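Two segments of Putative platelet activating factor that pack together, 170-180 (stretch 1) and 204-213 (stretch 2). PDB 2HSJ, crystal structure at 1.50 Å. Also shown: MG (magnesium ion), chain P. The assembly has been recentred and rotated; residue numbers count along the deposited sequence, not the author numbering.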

# COMPACT_ATOMS: atom_id res chain seq x y z
N VAL D 170 -5.20 -18.58 -18.03
CA VAL D 170 -5.27 -17.54 -19.06
C VAL D 170 -6.71 -17.30 -19.49
O VAL D 170 -7.43 -18.25 -19.85
N GLU D 171 -7.12 -16.03 -19.46
CA GLU D 171 -8.45 -15.64 -19.96
C GLU D 171 -8.23 -14.67 -21.09
O GLU D 171 -7.53 -13.67 -20.92
N PHE D 172 -8.83 -14.95 -22.24
CA PHE D 172 -8.87 -13.98 -23.33
C PHE D 172 -9.86 -12.87 -22.98
O PHE D 172 -10.97 -13.13 -22.51
N VAL D 173 -9.43 -11.63 -23.23
CA VAL D 173 -10.23 -10.47 -22.87
C VAL D 173 -10.64 -9.75 -24.16
O VAL D 173 -9.84 -9.06 -24.76
N PRO D 174 -11.90 -9.94 -24.60
CA PRO D 174 -12.34 -9.37 -25.88
C PRO D 174 -12.68 -7.90 -25.71
O PRO D 174 -13.75 -7.55 -25.21
N VAL D 175 -11.71 -7.04 -26.02
CA VAL D 175 -11.94 -5.59 -25.94
C VAL D 175 -12.01 -4.93 -27.32
O VAL D 175 -12.41 -3.77 -27.44
N PHE D 176 -11.61 -5.67 -28.37
CA PHE D 176 -11.65 -5.17 -29.74
C PHE D 176 -12.99 -4.52 -30.07
O PHE D 176 -13.04 -3.35 -30.48
N ASP D 177 -14.08 -5.24 -29.84
CA ASP D 177 -15.39 -4.75 -30.27
C ASP D 177 -15.81 -3.49 -29.51
O ASP D 177 -16.54 -2.64 -30.06
N CYS D 178 -15.34 -3.34 -28.27
CA CYS D 178 -15.64 -2.15 -27.46
C CYS D 178 -15.07 -0.86 -28.02
O CYS D 178 -15.56 0.23 -27.70
N LEU D 179 -14.04 -0.97 -28.85
CA LEU D 179 -13.33 0.20 -29.36
C LEU D 179 -13.69 0.50 -30.81
O LEU D 179 -13.26 1.51 -31.35
N THR D 180 -14.49 -0.36 -31.42
CA THR D 180 -14.85 -0.16 -32.84
C THR D 180 -16.07 0.73 -33.01
O THR D 180 -16.95 0.80 -32.14
N ALA D 204 -12.51 4.41 -22.63
CA ALA D 204 -13.41 3.34 -23.11
C ALA D 204 -12.79 1.97 -22.86
O ALA D 204 -13.49 1.03 -22.43
N LEU D 205 -11.49 1.85 -23.11
CA LEU D 205 -10.76 0.60 -22.84
C LEU D 205 -10.84 0.25 -21.36
O LEU D 205 -11.08 -0.89 -20.99
N SER D 206 -10.67 1.26 -20.50
CA SER D 206 -10.70 1.04 -19.07
C SER D 206 -12.07 0.55 -18.59
O SER D 206 -12.18 -0.34 -17.73
N LYS D 207 -13.13 1.12 -19.15
CA LYS D 207 -14.48 0.70 -18.79
C LYS D 207 -14.68 -0.78 -19.19
O LYS D 207 -15.26 -1.56 -18.42
N SER D 208 -14.17 -1.17 -20.35
CA SER D 208 -14.31 -2.57 -20.77
C SER D 208 -13.45 -3.51 -19.92
O SER D 208 -13.85 -4.66 -19.73
N LEU D 209 -12.31 -3.03 -19.39
CA LEU D 209 -11.40 -3.90 -18.61
C LEU D 209 -11.72 -4.02 -17.13
O LEU D 209 -11.23 -4.93 -16.47
N LYS D 210 -12.51 -3.09 -16.59
CA LYS D 210 -12.63 -2.98 -15.14
C LYS D 210 -12.99 -4.28 -14.42
O LYS D 210 -12.37 -4.64 -13.43
N ASP D 211 -14.00 -4.99 -14.93
CA ASP D 211 -14.45 -6.22 -14.28
C ASP D 211 -13.38 -7.28 -14.25
O ASP D 211 -13.36 -8.14 -13.35
N TYR D 212 -12.48 -7.24 -15.24
CA TYR D 212 -11.41 -8.23 -15.36
C TYR D 212 -10.30 -7.99 -14.36
O TYR D 212 -9.43 -8.85 -14.19
N LEU D 213 -10.31 -6.82 -13.71
CA LEU D 213 -9.34 -6.53 -12.65
C LEU D 213 -9.57 -7.35 -11.37
O LEU D 213 -8.67 -7.42 -10.51

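The most unusual feature of this contact is a valine methyl seated almost squarely on a tyrosine ring. Val173 CG1 lies 3.6 Å from the centroid of the Tyr212 ring (CG to CZ), only 8° off the ring normal, a CH-pi contact over one face. No hydrogen bond joins the two stretches directly, so shape and apolar contact carry most of the fit.

Tyr212 gives up more surface here than any other residue. Its CA-to-CB bond points toward stretch 1, and chi1 in m with chi2 at -90° sets the ring across the end of the strand. Val173, in t, also points toward its partner, and the same CG1 that covers the ring reaches Leu209 CD2 at 3.7 Å, so one methyl serves two neighbours. Around the ring, Glu171, extended with chi1 and chi2 both t, brings OE1 to 3.6 Å from Tyr212 CD1 at the edge, near the ring plane; that oxygen is hydrogen-bonded elsewhere in the structure. Phe172, between these two strand residues, points away, the usual alternation of a strand.

The tyrosine hydroxyl sits beside the proline, with Tyr212 OH 3.6 Å from Pro174 CD. Its polar need is met by water 1, 2.7 Å from Tyr212 OH. The same water donates a weak hydrogen bond to Pro174 O at 3.4 Å, making a solvent bridge between the stretches.

Beyond the strand, Val175 turns toward the helix with chi1 in m. CG1 packs 3.6 Å from Leu209 CD2 and lies 3.3 Å from Ser208 OG; CG2 is the nearer of the two methyls to Leu205 CD1, at 3.8 Å. Ser208 OG faces this apolar neighbour while its proton goes to its own helix: in rotamer p, Ser208 OG donates to Leu205 O at 2.7 Å, one turn back. Ser208 CB in turn receives Cys178 SG at 3.7 Å.

Leucines with sideways CA-to-CB bonds fill in by reach. Leu205 (t, p), Leu209 (m, t) and Leu179 (m, t) all bring their ends nearer the opposing stretch. Leu179 CD2 comes 3.9 Å from Ala204 CB, whose short side chain points toward it, and 4.4 Å from Leu205 CB.

The magnesium ion stands apart from this packing. It is bound by Val170 O at 2.3 Å, by water 2 and by atoms elsewhere in the structure, at the strand end where the Val170 side chain is out of reach of stretch 2.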

# COMPACT_ATOMS: atom_id res chain seq x y z
CB VAL D 170 -4.41 -17.90 -20.29
CG1 VAL D 170 -4.39 -16.73 -21.28
CG2 VAL D 170 -3.00 -18.23 -19.85
CB GLU D 171 -9.31 -15.00 -18.86
CG GLU D 171 -10.72 -14.71 -19.36
CD GLU D 171 -11.60 -14.08 -18.31
OE1 GLU D 171 -11.06 -13.52 -17.33
OE2 GLU D 171 -12.82 -14.16 -18.46
CB PHE D 172 -9.32 -14.69 -24.60
CG PHE D 172 -9.37 -13.78 -25.79
CD1 PHE D 172 -8.21 -13.26 -26.36
CD2 PHE D 172 -10.61 -13.50 -26.35
CE1 PHE D 172 -8.32 -12.42 -27.48
CE2 PHE D 172 -10.71 -12.67 -27.45
CZ PHE D 172 -9.57 -12.15 -28.03
CB VAL D 173 -9.48 -9.50 -21.89
CG1 VAL D 173 -10.39 -8.33 -21.50
CG2 VAL D 173 -8.98 -10.24 -20.63
CB PRO D 174 -13.58 -10.21 -26.22
CG PRO D 174 -14.12 -10.64 -24.88
CD PRO D 174 -12.97 -10.70 -23.92
CB VAL D 175 -10.88 -4.85 -25.06
CG1 VAL D 175 -11.01 -5.25 -23.61
CG2 VAL D 175 -9.47 -5.10 -25.53
CB PHE D 176 -11.34 -6.33 -30.70
CG PHE D 176 -11.39 -5.97 -32.16
CD1 PHE D 176 -10.21 -5.74 -32.86
CD2 PHE D 176 -12.61 -5.87 -32.83
CE1 PHE D 176 -10.24 -5.42 -34.21
CE2 PHE D 176 -12.65 -5.54 -34.19
CZ PHE D 176 -11.46 -5.31 -34.88
CB ASP D 177 -16.44 -5.85 -30.15
CG ASP D 177 -16.23 -7.00 -31.16
OD1 ASP D 177 -15.64 -6.78 -32.24
OD2 ASP D 177 -16.71 -8.13 -30.88
CB CYS D 178 -15.15 -2.30 -26.02
SG CYS D 178 -16.09 -3.58 -25.11
CB LEU D 179 -11.81 0.06 -29.20
CG LEU D 179 -11.32 -0.11 -27.76
CD1 LEU D 179 -9.80 -0.17 -27.78
CD2 LEU D 179 -11.85 1.01 -26.88
CB THR D 180 -15.12 -1.49 -33.58
OG1 THR D 180 -16.15 -2.22 -32.89
CG2 THR D 180 -13.86 -2.33 -33.64
CB ALA D 204 -13.69 3.52 -24.59
CB LEU D 205 -9.29 0.72 -23.30
CG LEU D 205 -8.39 -0.51 -23.05
CD1 LEU D 205 -8.99 -1.80 -23.67
CD2 LEU D 205 -6.98 -0.24 -23.56
CB SER D 206 -10.32 2.33 -18.35
OG SER D 206 -9.01 2.71 -18.71
CB LYS D 207 -15.50 1.58 -19.50
CG LYS D 207 -16.95 1.26 -19.21
CD LYS D 207 -17.83 2.32 -19.88
CE LYS D 207 -19.16 1.76 -20.35
NZ LYS D 207 -20.24 1.91 -19.34
CB SER D 208 -13.96 -2.74 -22.24
OG SER D 208 -12.58 -2.56 -22.45
CB LEU D 209 -9.94 -3.41 -18.71
CG LEU D 209 -9.28 -3.53 -20.08
CD1 LEU D 209 -7.90 -2.88 -20.04
CD2 LEU D 209 -9.18 -5.00 -20.50
CB LYS D 210 -13.63 -1.87 -14.78
CG LYS D 210 -13.84 -1.76 -13.27
CD LYS D 210 -14.84 -0.68 -12.92
CE LYS D 210 -14.62 -0.16 -11.48
NZ LYS D 210 -14.12 -1.22 -10.57
CB ASP D 211 -15.69 -6.79 -14.97
CG ASP D 211 -16.97 -6.06 -14.58
OD1 ASP D 211 -16.92 -4.98 -13.93
OD2 ASP D 211 -18.05 -6.56 -14.95
CB TYR D 212 -10.82 -8.27 -16.79
CG TYR D 212 -11.79 -8.71 -17.84
CD1 TYR D 212 -11.90 -10.07 -18.16
CD2 TYR D 212 -12.60 -7.79 -18.50
CE1 TYR D 212 -12.79 -10.50 -19.14
CE2 TYR D 212 -13.51 -8.22 -19.48
CZ TYR D 212 -13.59 -9.58 -19.79
OH TYR D 212 -14.49 -10.02 -20.77
CB LEU D 213 -9.38 -5.05 -12.28
CG LEU D 213 -8.88 -4.09 -13.36
CD1 LEU D 213 -9.21 -2.69 -12.88
CD2 LEU D 213 -7.41 -4.24 -13.60
MG MG P . -8.07 -20.36 -20.34
O HOH W 1 -15.69 -8.27 -22.50
O HOH W 2 -9.39 -20.32 -18.13